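Nuclear inclusion protein A (Tobacco vein mottling virus, PDB 3MMG) probably acts as a cysteine-type peptidase of the potyviral 3C-type family, enzymes that cut the viral polyprotein at specific sequences. Local coordinates at residues Gln45-Phe48 with Glu54-Ile57; Phe64-Ser69 with Lys89-Phe94. The protein carries 3 engineered substitutions. All coordinates share one frame; numbering follows the deposited sequence.

Overall arrangement
Interactions 1 and 2 both involve the antiparallel sheet of the N-terminal half, which contains strands 54-59 and 62-68. Their centres are about 12 Å apart. The two strands follow each other in the chain and are neighbours in the sheet, with 62-68 outermost. They are joined by backbone bonds; Leu55 N lies 2.8 Å from Ala67 O, a probable hydrogen bond. Interaction 1 reaches inward, to the turn that carries His46, a residue in contact with the bound peptide. Interaction 2 uses the same face of these strands, farther along, where the loop 89-94 packs on Phe64 and Val66. Phe48 of interaction 1 also touches Ser69 of interaction 2.

Interaction 1: Gln45-Phe48 with Glu54-Ile57; sequences QHLF and ELTI
Leu47 and Phe48 meet Leu55 in the core of the first sheet of a chymotrypsin-like fold. PA-clan proteases share this fold. The turn at 45-48 follows strand 40-43. Residues 45-47 of this turn form a short 3-10 segment. Its backbone is closed by Phe48 N bonding to Gln45 O at 3.0 Å. The facing strand, 54-57, is well separated, and the CA atoms of Leu47 and Leu55 are 9.7 Å apart. Side chains alone bridge this gap, and all three are buried.

The two leucines point their side chains at each other. In Leu55, CB points toward the turn, and with CG anti to the backbone N (chi1 179°) both methyls are set in front of Leu47 and Phe48. The methyls divide the work. CD1 meets Leu47 CD2, methyl to methyl, at 4.3 Å. CD2 serves Phe48 instead. Leu47 has nearly the same extended shape as Leu55. It also packs against its own neighbour in sequence: Leu47 CG sits 3.9 Å above the plane of the Phe48 ring, over its centre. Leucine and ring thus present themselves to Leu55 together. The contact is loose and apolar, with no hydrogen bond across it.

Leu21 of strand 18-25 touches Leu47, and Ile83 and Ile85 of strand 83-86 touch Phe48. The same turn carries His46, which faces away from strand 54-57. His46 ND1 bonds Asp81 OD2, and its ring stacks on an aromatic side chain of the bound peptide. With Ala151 close by, this is consistent with the His-Asp-Cys catalytic triad of the family, Ala151 probably standing at the cysteine position. The Phe48 ring turns its edge, not its face, to strand 54-57: CZ approaches Leu55 CD2 near the ring plane at 4.4 Å.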
loop_
_atom_site.group_PDB
_atom_site.type_symbol
_atom_site.label_atom_id
_atom_site.label_comp_id
_atom_site.label_asym_id
_atom_site.label_seq_id
_atom_site.Cartn_x
_atom_site.Cartn_y
_atom_site.Cartn_z
ATOM N N GLN A 45 7.141 0.116 -2.659
ATOM C CA GLN A 45 8.517 0.517 -3.074
ATOM C C GLN A 45 8.548 1.318 -4.367
ATOM O O GLN A 45 9.345 2.262 -4.495
ATOM C CB GLN A 45 9.457 -0.688 -3.222
ATOM C CG GLN A 45 9.863 -1.274 -1.882
ATOM C CD GLN A 45 10.833 -2.414 -2.027
ATOM O OE1 GLN A 45 11.448 -2.565 -3.066
ATOM N NE2 GLN A 45 10.979 -3.215 -0.983
ATOM N N HIS A 46 7.661 0.994 -5.298
ATOM C CA HIS A 46 7.665 1.645 -6.606
ATOM C C HIS A 46 7.247 3.120 -6.610
ATOM O O HIS A 46 7.380 3.803 -7.630
ATOM C CB HIS A 46 6.911 0.828 -7.649
ATOM C CG HIS A 46 5.421 0.997 -7.645
ATOM N ND1 HIS A 46 4.579 0.069 -7.066
ATOM C CD2 HIS A 46 4.618 1.912 -8.245
ATOM C CE1 HIS A 46 3.322 0.428 -7.276
ATOM N NE2 HIS A 46 3.315 1.539 -7.996
ATOM N N LEU A 47 6.781 3.609 -5.461
ATOM C CA LEU A 47 6.617 5.043 -5.256
ATOM C C LEU A 47 7.941 5.777 -5.499
ATOM O O LEU A 47 7.935 6.924 -5.930
ATOM C CB LEU A 47 6.125 5.333 -3.831
ATOM C CG LEU A 47 6.054 6.797 -3.371
ATOM C CD1 LEU A 47 5.001 7.555 -4.191
ATOM C CD2 LEU A 47 5.724 6.778 -1.903
ATOM N N PHE A 48 9.065 5.114 -5.247
ATOM C CA PHE A 48 10.378 5.752 -5.379
ATOM C C PHE A 48 11.195 5.240 -6.559
ATOM O O PHE A 48 12.432 5.292 -6.539
ATOM C CB PHE A 48 11.146 5.627 -4.074
ATOM C CG PHE A 48 10.411 6.208 -2.907
ATOM C CD1 PHE A 48 9.881 5.384 -1.924
ATOM C CD2 PHE A 48 10.223 7.580 -2.811
ATOM C CE1 PHE A 48 9.177 5.929 -0.841
ATOM C CE2 PHE A 48 9.523 8.138 -1.745
ATOM C CZ PHE A 48 9.005 7.318 -0.761
ATOM N N GLU A 54 9.955 15.289 -4.828
ATOM C CA GLU A 54 9.417 15.961 -3.636
ATOM C C GLU A 54 8.113 15.286 -3.253
ATOM O O GLU A 54 7.191 15.210 -4.068
ATOM C CB GLU A 54 9.139 17.443 -3.888
ATOM C CG GLU A 54 10.349 18.264 -4.253
ATOM C CD GLU A 54 10.095 19.772 -4.184
ATOM O OE1 GLU A 54 8.922 20.227 -4.317
ATOM O OE2 GLU A 54 11.095 20.508 -4.007
ATOM N N LEU A 55 8.042 14.826 -2.010
ATOM C CA LEU A 55 6.936 13.981 -1.568
ATOM C C LEU A 55 5.941 14.817 -0.777
ATOM O O LEU A 55 6.330 15.531 0.152
ATOM C CB LEU A 55 7.478 12.866 -0.684
ATOM C CG LEU A 55 6.459 11.885 -0.097
ATOM C CD1 LEU A 55 5.780 11.057 -1.196
ATOM C CD2 LEU A 55 7.188 10.970 0.900
ATOM N N THR A 56 4.673 14.742 -1.157
ATOM C CA THR A 56 3.599 15.415 -0.414
ATOM C C THR A 56 2.648 14.333 0.054
ATOM O O THR A 56 2.312 13.421 -0.729
ATOM C CB THR A 56 2.870 16.458 -1.281
ATOM O OG1 THR A 56 3.792 17.502 -1.630
ATOM C CG2 THR A 56 1.699 17.098 -0.508
ATOM N N ILE A 57 2.257 14.396 1.323
ATOM C CA ILE A 57 1.411 13.378 1.931
ATOM C C ILE A 57 0.130 14.049 2.409
ATOM O O ILE A 57 0.182 14.894 3.318
ATOM C CB ILE A 57 2.138 12.729 3.116
ATOM C CG1 ILE A 57 3.483 12.163 2.638
ATOM C CG2 ILE A 57 1.235 11.659 3.780
ATOM C CD1 ILE A 57 4.685 12.585 3.460
#

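Interaction 2: Phe64-Ser69 with Lys89-Phe94. Engineered in segment 64-69: Ala65 (natural residue Lys), Ala67 (natural residue Lys).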
loop_
_atom_site.group_PDB
_atom_site.type_symbol
_atom_site.label_atom_id
_atom_site.label_comp_id
_atom_site.label_asym_id
_atom_site.label_seq_id
_atom_site.Cartn_x
_atom_site.Cartn_y
_atom_site.Cartn_z
ATOM N N PHE A 64 1.033 17.437 4.190
ATOM C CA PHE A 64 2.414 17.591 4.642
ATOM C C PHE A 64 3.368 17.468 3.476
ATOM O O PHE A 64 3.517 16.395 2.876
ATOM C CB PHE A 64 2.708 16.576 5.749
ATOM C CG PHE A 64 1.711 16.644 6.878
ATOM C CD1 PHE A 64 0.727 15.658 7.037
ATOM C CD2 PHE A 64 1.689 17.745 7.728
ATOM C CE1 PHE A 64 -0.238 15.758 8.064
ATOM C CE2 PHE A 64 0.740 17.840 8.749
ATOM C CZ PHE A 64 -0.214 16.854 8.912
ATOM N N ALA A 65 3.972 18.600 3.132
ATOM C CA ALA A 65 4.874 18.674 2.006
ATOM C C ALA A 65 6.292 18.465 2.486
ATOM O O ALA A 65 7.029 19.425 2.719
ATOM C CB ALA A 65 4.713 20.024 1.279
ATOM N N VAL A 66 6.684 17.201 2.632
ATOM C CA VAL A 66 7.975 16.863 3.257
ATOM C C VAL A 66 9.171 17.199 2.347
ATOM O O VAL A 66 10.320 17.269 2.799
ATOM C CB VAL A 66 8.012 15.395 3.794
ATOM C CG1 VAL A 66 6.890 15.162 4.807
ATOM C CG2 VAL A 66 7.897 14.388 2.677
ATOM N N ALA A 67 8.873 17.447 1.074
ATOM C CA ALA A 67 9.858 17.770 0.040
ATOM C C ALA A 67 10.735 16.573 -0.303
ATOM O O ALA A 67 10.239 15.450 -0.394
ATOM C CB ALA A 67 10.678 19.003 0.397
ATOM N N ASN A 68 12.035 16.806 -0.476
ATOM C CA ASN A 68 12.935 15.791 -1.011
ATOM C C ASN A 68 12.928 14.490 -0.201
ATOM O O ASN A 68 13.373 14.468 0.946
ATOM C CB ASN A 68 14.343 16.395 -1.078
ATOM C CG ASN A 68 15.288 15.616 -1.946
ATOM O OD1 ASN A 68 15.202 14.395 -2.067
ATOM N ND2 ASN A 68 16.230 16.333 -2.550
ATOM N N SER A 69 12.423 13.403 -0.806
ATOM C CA SER A 69 12.241 12.126 -0.095
ATOM C C SER A 69 13.542 11.411 0.333
ATOM O O SER A 69 13.542 10.595 1.269
ATOM C CB SER A 69 11.398 11.178 -0.948
ATOM O OG SER A 69 12.248 10.417 -1.778
ATOM N N LYS A 89 9.629 14.397 13.430
ATOM C CA LYS A 89 8.873 14.607 14.659
ATOM C C LYS A 89 7.727 15.636 14.509
ATOM O O LYS A 89 6.701 15.530 15.197
ATOM C CB LYS A 89 9.823 14.953 15.817
ATOM C CG LYS A 89 9.170 14.850 17.197
ATOM C CD LYS A 89 10.201 14.996 18.313
ATOM C CE LYS A 89 9.482 14.933 19.671
ATOM N NZ LYS A 89 10.435 15.036 20.813
ATOM N N ASP A 90 7.882 16.604 13.595
ATOM C CA ASP A 90 6.834 17.620 13.362
ATOM C C ASP A 90 5.658 17.141 12.482
ATOM O O ASP A 90 4.693 17.888 12.211
ATOM C CB ASP A 90 7.450 18.904 12.810
ATOM C CG ASP A 90 8.199 19.686 13.882
ATOM O OD1 ASP A 90 7.537 20.202 14.809
ATOM O OD2 ASP A 90 9.430 19.755 13.786
ATOM N N PHE A 91 5.736 15.899 12.012
ATOM C CA PHE A 91 4.619 15.314 11.280
ATOM C C PHE A 91 3.737 14.674 12.344
ATOM O O PHE A 91 4.212 13.818 13.087
ATOM C CB PHE A 91 5.174 14.240 10.340
ATOM C CG PHE A 91 4.135 13.625 9.436
ATOM C CD1 PHE A 91 4.127 13.925 8.075
ATOM C CD2 PHE A 91 3.183 12.743 9.946
ATOM C CE1 PHE A 91 3.169 13.341 7.218
ATOM C CE2 PHE A 91 2.206 12.163 9.109
ATOM C CZ PHE A 91 2.211 12.467 7.747
ATOM N N PRO A 92 2.450 15.088 12.439
ATOM C CA PRO A 92 1.570 14.566 13.478
ATOM C C PRO A 92 1.236 13.088 13.198
ATOM O O PRO A 92 0.786 12.757 12.104
ATOM C CB PRO A 92 0.313 15.450 13.353
ATOM C CG PRO A 92 0.302 15.914 11.969
ATOM C CD PRO A 92 1.758 16.051 11.554
ATOM N N PRO A 93 1.515 12.198 14.159
ATOM C CA PRO A 93 1.334 10.769 13.866
ATOM C C PRO A 93 -0.104 10.269 13.780
ATOM O O PRO A 93 -1.031 10.905 14.289
ATOM C CB PRO A 93 2.019 10.075 15.041
ATOM C CG PRO A 93 1.980 11.055 16.136
ATOM C CD PRO A 93 2.082 12.418 15.500
ATOM N N PHE A 94 -0.253 9.123 13.119
ATOM C CA PHE A 94 -1.506 8.362 13.049
ATOM C C PHE A 94 -1.639 7.485 14.306
ATOM O O PHE A 94 -0.654 7.270 15.017
ATOM C CB PHE A 94 -1.425 7.436 11.834
ATOM C CG PHE A 94 -1.485 8.144 10.520
ATOM C CD1 PHE A 94 -0.319 8.668 9.936
ATOM C CD2 PHE A 94 -2.704 8.292 9.853
ATOM C CE1 PHE A 94 -0.364 9.302 8.672
ATOM C CE2 PHE A 94 -2.772 8.955 8.601
ATOM C CZ PHE A 94 -1.619 9.458 8.018
#
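Phe64 N makes a probable hydrogen bond to Ile57 O, which ties strand 62-68 to strand 54-59. From this strand Phe64 sends its ring toward Phe91 and Pro92 of the loop 89-94. With CG anti to the carbonyl carbon (chi1 -53°), the ring reaches over Phe91 and its CZ end meets Pro92. The two phenylalanine side chains cross at about a right angle and form a tilted edge-to-face pair. The edge of Phe64 is turned to the face of Phe91, with centroids 4.5 Å apart and planes at 50°. Phe64 CE1 stands over that face, offset toward the rim. The closest atoms of the pair are Phe64 CD1 and Phe91 CE1, at 3.4 Å.

Pro92 meets the far end of the same ring. Its CG comes within 3.2 Å of Phe64 CZ, which is tight for two carbons. Val66 adds a lighter touch at the edge of the Phe91 ring, where its CG1 is 4.5 Å from CD1 of Phe91. Phe94 CE1 also lies at this ring's edge, in its plane. His61 NE2 is hydrogen-bonded to Pro92 O.

Two residues of this strand, Val66 and the engineered Ala67, stand opposite the single residue Leu55. This is a classic beta bulge, set where the irregular loop 89-94 packs against side chains of the outermost strand, in the chymotrypsin-like fold.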